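Local coordinates for coat protein (Sulfolobus turreted icosahedral virus, PDB 2BBD) that builds the icosahedral capsid shell of an archaeal virus as its major coat protein, with a fold pointing to common ancestry with eukaryotic and bacterial viruses, at residues K212-Y217 with I273-Y278. Numbering follows the deposited sequence.
Sequences KRQLVY and IDFRKY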
# COMPACT_ATOMS: atom_id res chain seq x y z
N LYS A 212 1.02 4.38 11.16
CA LYS A 212 1.94 5.42 10.74
C LYS A 212 1.20 6.38 9.81
O LYS A 212 1.17 7.58 10.05
CB LYS A 212 3.15 4.80 10.03
CG LYS A 212 4.15 5.81 9.54
CD LYS A 212 5.37 5.14 8.90
CE LYS A 212 6.31 6.17 8.31
NZ LYS A 212 7.40 5.53 7.50
N ARG A 213 0.61 5.86 8.74
CA ARG A 213 -0.12 6.72 7.83
C ARG A 213 -1.26 5.98 7.15
O ARG A 213 -1.24 4.76 7.01
CB ARG A 213 0.81 7.33 6.78
CG ARG A 213 1.43 6.33 5.83
CD ARG A 213 2.47 7.01 4.97
NE ARG A 213 3.44 7.71 5.81
CZ ARG A 213 4.70 7.94 5.45
NH1 ARG A 213 5.14 7.54 4.26
NH2 ARG A 213 5.52 8.57 6.28
N GLN A 214 -2.28 6.75 6.76
CA GLN A 214 -3.44 6.18 6.12
C GLN A 214 -3.70 6.82 4.77
O GLN A 214 -3.81 8.04 4.66
CB GLN A 214 -4.66 6.38 7.01
CG GLN A 214 -5.94 5.77 6.47
CD GLN A 214 -7.16 6.27 7.21
OE1 GLN A 214 -8.26 5.72 7.08
NE2 GLN A 214 -6.98 7.32 8.00
N LEU A 215 -3.78 5.98 3.74
CA LEU A 215 -4.07 6.45 2.40
C LEU A 215 -5.55 6.20 2.17
O LEU A 215 -6.03 5.08 2.33
CB LEU A 215 -3.27 5.69 1.34
CG LEU A 215 -3.85 5.85 -0.09
CD1 LEU A 215 -3.84 7.33 -0.49
CD2 LEU A 215 -3.04 5.01 -1.08
N VAL A 216 -6.27 7.25 1.82
CA VAL A 216 -7.69 7.12 1.57
C VAL A 216 -8.03 7.61 0.18
O VAL A 216 -7.60 8.70 -0.21
CB VAL A 216 -8.53 7.95 2.57
CG1 VAL A 216 -10.03 7.76 2.26
CG2 VAL A 216 -8.20 7.55 4.00
N TYR A 217 -8.78 6.81 -0.56
CA TYR A 217 -9.23 7.23 -1.88
C TYR A 217 -10.66 6.78 -2.04
O TYR A 217 -11.08 5.78 -1.46
CB TYR A 217 -8.33 6.70 -3.00
CG TYR A 217 -8.19 5.20 -3.09
CD1 TYR A 217 -7.29 4.52 -2.27
CD2 TYR A 217 -8.90 4.47 -4.04
CE1 TYR A 217 -7.09 3.15 -2.40
CE2 TYR A 217 -8.72 3.09 -4.17
CZ TYR A 217 -7.81 2.43 -3.35
OH TYR A 217 -7.60 1.07 -3.48
N ILE A 273 -3.09 10.57 5.42
CA ILE A 273 -3.10 11.10 6.77
C ILE A 273 -1.87 10.60 7.51
O ILE A 273 -1.81 9.43 7.88
CB ILE A 273 -4.32 10.63 7.60
CG1 ILE A 273 -5.61 11.20 7.02
CG2 ILE A 273 -4.15 11.02 9.05
CD1 ILE A 273 -6.12 10.44 5.82
N ASP A 274 -0.90 11.47 7.72
CA ASP A 274 0.29 11.09 8.48
C ASP A 274 -0.05 11.37 9.93
O ASP A 274 -0.04 12.52 10.38
CB ASP A 274 1.51 11.90 8.04
CG ASP A 274 2.00 11.52 6.66
OD1 ASP A 274 1.54 12.12 5.66
OD2 ASP A 274 2.83 10.60 6.56
N PHE A 275 -0.36 10.31 10.66
CA PHE A 275 -0.75 10.41 12.06
C PHE A 275 0.19 11.20 12.98
O PHE A 275 -0.28 11.94 13.83
CB PHE A 275 -1.00 9.01 12.62
CG PHE A 275 -2.13 8.29 11.93
CD1 PHE A 275 -3.45 8.73 12.07
CD2 PHE A 275 -1.88 7.19 11.10
CE1 PHE A 275 -4.50 8.10 11.39
CE2 PHE A 275 -2.92 6.55 10.43
CZ PHE A 275 -4.24 7.00 10.57
N ARG A 276 1.50 11.06 12.80
CA ARG A 276 2.44 11.79 13.66
C ARG A 276 2.24 13.30 13.57
O ARG A 276 2.70 14.04 14.43
CB ARG A 276 3.89 11.45 13.30
CG ARG A 276 4.29 11.92 11.92
CD ARG A 276 5.80 11.83 11.73
NE ARG A 276 6.19 12.13 10.35
CZ ARG A 276 5.82 13.22 9.68
NH1 ARG A 276 5.04 14.14 10.25
NH2 ARG A 276 6.22 13.39 8.43
N LYS A 277 1.56 13.75 12.52
CA LYS A 277 1.30 15.17 12.34
C LYS A 277 0.13 15.62 13.21
O LYS A 277 -0.16 16.81 13.30
CB LYS A 277 0.98 15.48 10.87
CG LYS A 277 2.16 15.39 9.92
CD LYS A 277 1.70 15.76 8.52
CE LYS A 277 2.81 15.60 7.49
NZ LYS A 277 3.93 16.56 7.68
N TYR A 278 -0.55 14.66 13.84
CA TYR A 278 -1.70 14.98 14.68
C TYR A 278 -1.59 14.35 16.06
O TYR A 278 -2.40 14.61 16.94
CB TYR A 278 -2.99 14.53 14.00
CG TYR A 278 -3.23 15.19 12.66
CD1 TYR A 278 -2.63 14.69 11.50
CD2 TYR A 278 -4.03 16.32 12.56
CE1 TYR A 278 -2.84 15.31 10.27
CE2 TYR A 278 -4.24 16.94 11.33
CZ TYR A 278 -3.64 16.44 10.20
OH TYR A 278 -3.84 17.07 9.00
O HOH W 1 2.70 8.99 11.56
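Gln-214 and Ile-273 form an antiparallel hydrogen-bonded pair closed by two nearly straight bonds. Ile-273 N reaches Gln-214 O at 2.7 Å; the return bond, from Gln-214 N to Ile-273 O, is slightly longer at 2.9 Å and a little less straight. From this anchor the Gln-214 side chain can be followed outward. Its CB lies 3.6 Å from Phe-275 CZ, at the far end of the ring. CG stands anti to the backbone N (chi1 -177°), and the chain runs on extended to a buried amide turned only 20° from the ring plane. At the tip NE2 brushes Phe-275 CZ and Ile-273 CD1 while bonding to Tyr-233 OH, and OE1 takes Ser-307 OG, so both ends of the amide are satisfied. Strand 270-284 lies next to strand 210-219 and is outermost within the chain in a mixed sheet to which both halves of the chain contribute; in the double jelly-roll of this capsid protein it probably belongs to the C-terminal jelly-roll. It breaks into a 3-10 turn at Phe-275. The last backbone bond between the two segments is the longer, bent one from Phe-275 N to Lys-212 O, 3.2 Å at 138°; a water links that same carbonyl oxygen to Arg-276 N. On the opposite face of the sheet, Arg-213 and Asp-274 run side by side in a non-hydrogen-bonded pair, and a salt bridge of 3.0 Å joins NE of Arg-213 to OD2 of Asp-274, whose OD1 is held by Tyr-261 OH.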